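Local structure of trans-4-hydroxy-L-proline dehydratase (Clostridioides difficile 70-100-2010, 6VXC) at residues G303-H308 and E332-K337; Y381-V386 and P395-Q400. The protein catalyses the glycyl-radical dehydration of trans-4-hydroxy-L-proline to (S)-1-pyrroline-5-carboxylate, a step in the anaerobic breakdown of hydroxyproline. One frame throughout, in Å; residues are numbered along the deposited sequence.

Contact 1 (G303-H308 and E332-K337); sequences GRLDQH and ECLWVK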
loop_
_atom_site.group_PDB
_atom_site.type_symbol
_atom_site.label_atom_id
_atom_site.label_comp_id
_atom_site.label_asym_id
_atom_site.label_seq_id
_atom_site.Cartn_x
_atom_site.Cartn_y
_atom_site.Cartn_z
ATOM N N GLY A 303 -1.928 10.478 7.051
ATOM C CA GLY A 303 -0.657 10.188 7.689
ATOM C C GLY A 303 -0.717 10.369 9.192
ATOM O O GLY A 303 -1.367 9.580 9.878
ATOM N N ARG A 304 -0.041 11.396 9.717
ATOM C CA ARG A 304 0.048 11.630 11.159
ATOM C C ARG A 304 -1.167 12.436 11.632
ATOM O O ARG A 304 -1.067 13.574 12.092
ATOM C CB ARG A 304 1.369 12.319 11.491
ATOM C CG ARG A 304 2.623 11.578 10.988
ATOM C CD ARG A 304 2.984 10.313 11.824
ATOM N NE ARG A 304 3.459 10.725 13.138
ATOM C CZ ARG A 304 2.741 10.635 14.252
ATOM N NH1 ARG A 304 1.528 10.105 14.209
ATOM N NH2 ARG A 304 3.234 11.082 15.395
ATOM N N LEU A 305 -2.329 11.786 11.500
ATOM C CA LEU A 305 -3.610 12.443 11.729
ATOM C C LEU A 305 -3.702 13.036 13.132
ATOM O O LEU A 305 -4.175 14.160 13.289
ATOM C CB LEU A 305 -4.750 11.451 11.477
ATOM C CG LEU A 305 -6.187 11.941 11.662
ATOM C CD1 LEU A 305 -6.507 13.097 10.728
ATOM C CD2 LEU A 305 -7.189 10.788 11.465
ATOM N N ASP A 306 -3.232 12.312 14.161
ATOM C CA ASP A 306 -3.352 12.840 15.520
ATOM C C ASP A 306 -2.495 14.088 15.719
ATOM O O ASP A 306 -2.840 14.941 16.540
ATOM C CB ASP A 306 -3.038 11.770 16.605
ATOM C CG ASP A 306 -1.642 11.092 16.480
ATOM O OD1 ASP A 306 -0.840 11.441 15.595
ATOM O OD2 ASP A 306 -1.364 10.190 17.331
ATOM N N GLN A 307 -1.386 14.223 14.981
ATOM C CA GLN A 307 -0.590 15.444 15.085
ATOM C C GLN A 307 -1.289 16.623 14.409
ATOM O O GLN A 307 -1.248 17.746 14.919
ATOM C CB GLN A 307 0.803 15.238 14.482
ATOM C CG GLN A 307 1.593 14.038 15.065
ATOM C CD GLN A 307 1.680 14.077 16.574
ATOM O OE1 GLN A 307 2.335 14.956 17.153
ATOM N NE2 GLN A 307 0.996 13.143 17.226
ATOM N N HIS A 308 -1.940 16.392 13.271
ATOM C CA HIS A 308 -2.561 17.504 12.555
ATOM C C HIS A 308 -3.822 17.985 13.265
ATOM O O HIS A 308 -4.105 19.186 13.276
ATOM C CB HIS A 308 -2.862 17.103 11.106
ATOM C CG HIS A 308 -1.647 16.654 10.361
ATOM N ND1 HIS A 308 -1.576 15.441 9.707
ATOM C CD2 HIS A 308 -0.429 17.228 10.225
ATOM C CE1 HIS A 308 -0.371 15.296 9.187
ATOM N NE2 HIS A 308 0.344 16.367 9.486
ATOM N N GLU A 332 -15.421 8.836 13.460
ATOM C CA GLU A 332 -16.177 7.663 13.031
ATOM C C GLU A 332 -16.807 7.907 11.672
ATOM O O GLU A 332 -16.841 7.008 10.827
ATOM C CB GLU A 332 -17.235 7.284 14.080
ATOM C CG GLU A 332 -16.595 6.629 15.315
ATOM C CD GLU A 332 -17.567 6.168 16.416
ATOM O OE1 GLU A 332 -18.808 6.222 16.233
ATOM O OE2 GLU A 332 -17.054 5.745 17.479
ATOM N N CYS A 333 -17.271 9.130 11.429
ATOM C CA CYS A 333 -17.744 9.481 10.095
ATOM C C CYS A 333 -16.631 9.338 9.066
ATOM O O CYS A 333 -16.839 8.755 7.999
ATOM C CB CYS A 333 -18.306 10.908 10.086
ATOM S SG CYS A 333 -19.889 11.144 10.928
ATOM N N LEU A 334 -15.447 9.879 9.368
ATOM C CA LEU A 334 -14.288 9.748 8.487
ATOM C C LEU A 334 -13.968 8.285 8.185
ATOM O O LEU A 334 -13.725 7.918 7.030
ATOM C CB LEU A 334 -13.075 10.436 9.111
ATOM C CG LEU A 334 -11.836 10.413 8.200
ATOM C CD1 LEU A 334 -12.157 11.038 6.835
ATOM C CD2 LEU A 334 -10.660 11.114 8.845
ATOM N N TRP A 335 -13.940 7.444 9.225
ATOM C CA TRP A 335 -13.653 6.024 9.037
ATOM C C TRP A 335 -14.601 5.407 8.020
ATOM O O TRP A 335 -14.175 4.680 7.110
ATOM C CB TRP A 335 -13.748 5.287 10.381
ATOM C CG TRP A 335 -12.406 4.898 10.960
ATOM C CD1 TRP A 335 -12.008 3.658 11.315
ATOM C CD2 TRP A 335 -11.288 5.761 11.208
ATOM N NE1 TRP A 335 -10.718 3.680 11.777
ATOM C CE2 TRP A 335 -10.252 4.961 11.726
ATOM C CE3 TRP A 335 -11.069 7.134 11.064
ATOM C CZ2 TRP A 335 -9.016 5.480 12.096
ATOM C CZ3 TRP A 335 -9.829 7.655 11.424
ATOM C CH2 TRP A 335 -8.824 6.831 11.938
ATOM N N VAL A 336 -15.897 5.707 8.148
ATOM C CA VAL A 336 -16.870 5.173 7.208
ATOM C C VAL A 336 -16.581 5.674 5.795
ATOM O O VAL A 336 -16.731 4.929 4.822
ATOM C CB VAL A 336 -18.302 5.532 7.653
ATOM C CG1 VAL A 336 -19.285 5.207 6.546
ATOM C CG2 VAL A 336 -18.669 4.816 8.965
ATOM N N LYS A 337 -16.171 6.941 5.653
ATOM C CA LYS A 337 -15.881 7.466 4.316
ATOM C C LYS A 337 -14.771 6.671 3.633
ATOM O O LYS A 337 -14.885 6.321 2.453
ATOM C CB LYS A 337 -15.516 8.947 4.361
ATOM C CG LYS A 337 -16.600 9.868 4.896
ATOM C CD LYS A 337 -17.928 9.745 4.114
ATOM C CE LYS A 337 -17.810 9.995 2.632
ATOM N NZ LYS A 337 -19.124 9.882 1.896
#

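Contact 2 (Y381-V386 and P395-Q400); sequences YIILDV and PSSNVQ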
loop_
_atom_site.group_PDB
_atom_site.type_symbol
_atom_site.label_atom_id
_atom_site.label_comp_id
_atom_site.label_asym_id
_atom_site.label_seq_id
_atom_site.Cartn_x
_atom_site.Cartn_y
_atom_site.Cartn_z
ATOM N N TYR A 381 -5.761 8.850 21.488
ATOM C CA TYR A 381 -6.627 7.915 22.187
ATOM C C TYR A 381 -8.016 7.876 21.576
ATOM O O TYR A 381 -8.643 6.815 21.550
ATOM C CB TYR A 381 -6.681 8.259 23.678
ATOM C CG TYR A 381 -5.445 7.816 24.410
ATOM C CD1 TYR A 381 -5.218 6.465 24.646
ATOM C CD2 TYR A 381 -4.503 8.737 24.859
ATOM C CE1 TYR A 381 -4.094 6.025 25.318
ATOM C CE2 TYR A 381 -3.364 8.314 25.531
ATOM C CZ TYR A 381 -3.166 6.952 25.758
ATOM O OH TYR A 381 -2.045 6.528 26.432
ATOM N N ILE A 382 -8.504 9.014 21.061
ATOM C CA ILE A 382 -9.773 9.007 20.346
ATOM C C ILE A 382 -9.689 8.093 19.118
ATOM O O ILE A 382 -10.597 7.299 18.862
ATOM C CB ILE A 382 -10.199 10.442 19.976
ATOM C CG1 ILE A 382 -10.385 11.313 21.225
ATOM C CG2 ILE A 382 -11.500 10.425 19.223
ATOM C CD1 ILE A 382 -10.628 12.806 20.906
ATOM N N ILE A 383 -8.595 8.177 18.352
ATOM C CA ILE A 383 -8.451 7.321 17.167
ATOM C C ILE A 383 -8.468 5.842 17.555
ATOM O O ILE A 383 -9.126 5.021 16.906
ATOM C CB ILE A 383 -7.168 7.690 16.400
ATOM C CG1 ILE A 383 -7.337 9.081 15.765
ATOM C CG2 ILE A 383 -6.821 6.603 15.356
ATOM C CD1 ILE A 383 -6.049 9.704 15.232
ATOM N N LEU A 384 -7.754 5.477 18.625
ATOM C CA LEU A 384 -7.805 4.090 19.088
ATOM C C LEU A 384 -9.228 3.674 19.457
ATOM O O LEU A 384 -9.667 2.570 19.110
ATOM C CB LEU A 384 -6.850 3.884 20.263
ATOM C CG LEU A 384 -5.345 3.947 19.996
ATOM C CD1 LEU A 384 -4.574 3.429 21.206
ATOM C CD2 LEU A 384 -4.964 3.155 18.739
ATOM N N ASP A 385 -9.981 4.564 20.116
ATOM C CA ASP A 385 -11.373 4.249 20.429
ATOM C C ASP A 385 -12.211 4.061 19.163
ATOM O O ASP A 385 -13.057 3.160 19.109
ATOM C CB ASP A 385 -12.001 5.337 21.307
ATOM C CG ASP A 385 -11.502 5.309 22.743
ATOM O OD1 ASP A 385 -10.974 4.266 23.187
ATOM O OD2 ASP A 385 -11.646 6.339 23.427
ATOM N N VAL A 386 -12.042 4.923 18.149
ATOM C CA VAL A 386 -12.906 4.763 16.979
ATOM C C VAL A 386 -12.508 3.526 16.165
ATOM O O VAL A 386 -13.378 2.819 15.640
ATOM C CB VAL A 386 -12.985 6.035 16.096
ATOM C CG1 VAL A 386 -12.384 7.275 16.747
ATOM C CG2 VAL A 386 -12.497 5.798 14.671
ATOM N N PRO A 395 -10.111 2.671 7.121
ATOM C CA PRO A 395 -8.697 2.787 6.792
ATOM C C PRO A 395 -7.877 1.731 7.531
ATOM O O PRO A 395 -8.396 0.988 8.373
ATOM C CB PRO A 395 -8.336 4.180 7.297
ATOM C CG PRO A 395 -9.245 4.361 8.491
ATOM C CD PRO A 395 -10.533 3.696 8.093
ATOM N N SER A 396 -6.595 1.682 7.207
ATOM C CA SER A 396 -5.645 0.805 7.875
ATOM C C SER A 396 -5.066 1.603 9.041
ATOM O O SER A 396 -4.141 2.405 8.865
ATOM C CB SER A 396 -4.592 0.336 6.871
ATOM O OG SER A 396 -3.645 -0.531 7.442
ATOM N N SER A 397 -5.636 1.398 10.241
ATOM C CA SER A 397 -5.354 2.230 11.411
ATOM C C SER A 397 -4.277 1.563 12.265
ATOM O O SER A 397 -4.521 0.528 12.896
ATOM C CB SER A 397 -6.628 2.469 12.224
ATOM O OG SER A 397 -6.342 3.250 13.377
ATOM N N ASN A 398 -3.096 2.165 12.297
ATOM C CA ASN A 398 -1.921 1.564 12.918
ATOM C C ASN A 398 -1.301 2.533 13.912
ATOM O O ASN A 398 -1.666 3.710 13.974
ATOM C CB ASN A 398 -0.899 1.166 11.847
ATOM C CG ASN A 398 -1.487 0.227 10.852
ATOM O OD1 ASN A 398 -1.963 -0.835 11.217
ATOM N ND2 ASN A 398 -1.539 0.634 9.614
ATOM N N VAL A 399 -0.301 2.047 14.649
ATOM C CA VAL A 399 0.362 2.839 15.673
ATOM C C VAL A 399 1.867 2.863 15.427
ATOM O O VAL A 399 2.450 1.887 14.948
ATOM C CB VAL A 399 0.032 2.307 17.090
ATOM C CG1 VAL A 399 -1.478 2.377 17.314
ATOM C CG2 VAL A 399 0.574 0.899 17.323
ATOM N N GLN A 400 2.465 4.021 15.689
ATOM C CA GLN A 400 3.905 4.181 15.804
ATOM C C GLN A 400 4.278 4.125 17.280
ATOM O O GLN A 400 3.771 4.910 18.088
ATOM C CB GLN A 400 4.378 5.498 15.189
ATOM C CG GLN A 400 4.788 5.425 13.728
ATOM C CD GLN A 400 5.582 6.650 13.290
ATOM O OE1 GLN A 400 6.550 7.040 13.945
ATOM N NE2 GLN A 400 5.149 7.289 12.205
#

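Contact 1 (G303-H308 and E332-K337)
L305 meets W335 and L334 through a single methyl, CD2. This methyl lies at the edge of the W335 ring, near the ring plane, with CD2 of L305 4.1 Å from CZ3 of W335. The ring therefore offers its six-membered rim, not a face. The two side chains run in opposing directions and meet near their ends. The same methyl also reaches the end of L334, where CD2 of L305 and CD2 of L334 are 4.4 Å apart. CG of L305 is anti to the backbone N (chi1 -180°), and the branch extends from the first turn of its helix toward helix 324-339. No hydrogen bond crosses between the segments, and the touching residues are all buried.

Beside L305 lies a polar cluster within 303-308. R304 is the N-cap residue, and its NH1 makes a salt bridge to OD1 of D306 at 3.1 Å, weak as a hydrogen bond. NE2 of Q307 donates to the same OD1 at 3.0 Å, from well above the carboxylate plane. CG of Q307 lies over one face of the R304 guanidinium, toward its rim. OD2 of D306 bonds to S380 and to the backbone N of G366.

Strand 362-366 brings I363 against both L305 and W335. This is apolar helix-to-helix packing beside that strand, consistent with the helical shell around the beta barrel of glycyl radical enzymes.

Contact 2 (Y381-V386 and P395-Q400)
The side chain of L384 has CG anti to the carbonyl carbon (chi1 -69°), which brings the end of the side chain up to strand 396-401. On that strand V399 holds CG1 in the same relation to its own backbone, beside the N. The two side chains lie roughly perpendicular. They meet methyl to methyl, with CD2 of L384 3.8 Å from CG1 of V399. Two residues earlier on the strand, S397 meets I383. Here CG2 of I383 lies 3.9 Å from OG of S397. This is a van der Waals contact; no hydrogen bond joins the two segments. The nearest backbones are those of L384 and S397, whose CA atoms are 8.3 Å apart.

The pair belongs to a beta-alpha-beta unit made of strand 362-366, helix 378-390 and strand 396-401. The helix lies against the second strand of the unit, and the two strands run parallel in the mixed sheet. Helix 407-418 adds to the apolar patch: F409 touches both L384 and V399. I383 also touches L305 and D306 of helix 305-318.

N398 points away from helix 378-390. Its ND2 donates to OG of S396 at 3.2 Å, with an N-H...O angle of 156° and the oxygen tilted slightly from the amide plane. The same ND2 also bonds to OD1 of N362 on the adjoining strand, while OD1 of N398 takes the backbone N of A425.

Contact 1 closes before contact 2 opens along the chain, and their centres lie about 8 Å apart. Each centre is about 17 Å from the centre of the chain. W335 joins them: its ring touches P395, with CE2 of W335 3.4 Å from CG of P395, and also meets V386 and S397. Helices 305-318, 324-339 and 378-390 thus gather beside strands 362-366 and 396-401, neighbours in the mixed sheet. R304 also packs against Q400, CD of R304 3.7 Å from NE2 of Q400. The two contacts form one continuous buried region within the pyruvate formate lyase-like range, away from the probable catalytic residues and from the glycine that carries the radical in the active enzyme.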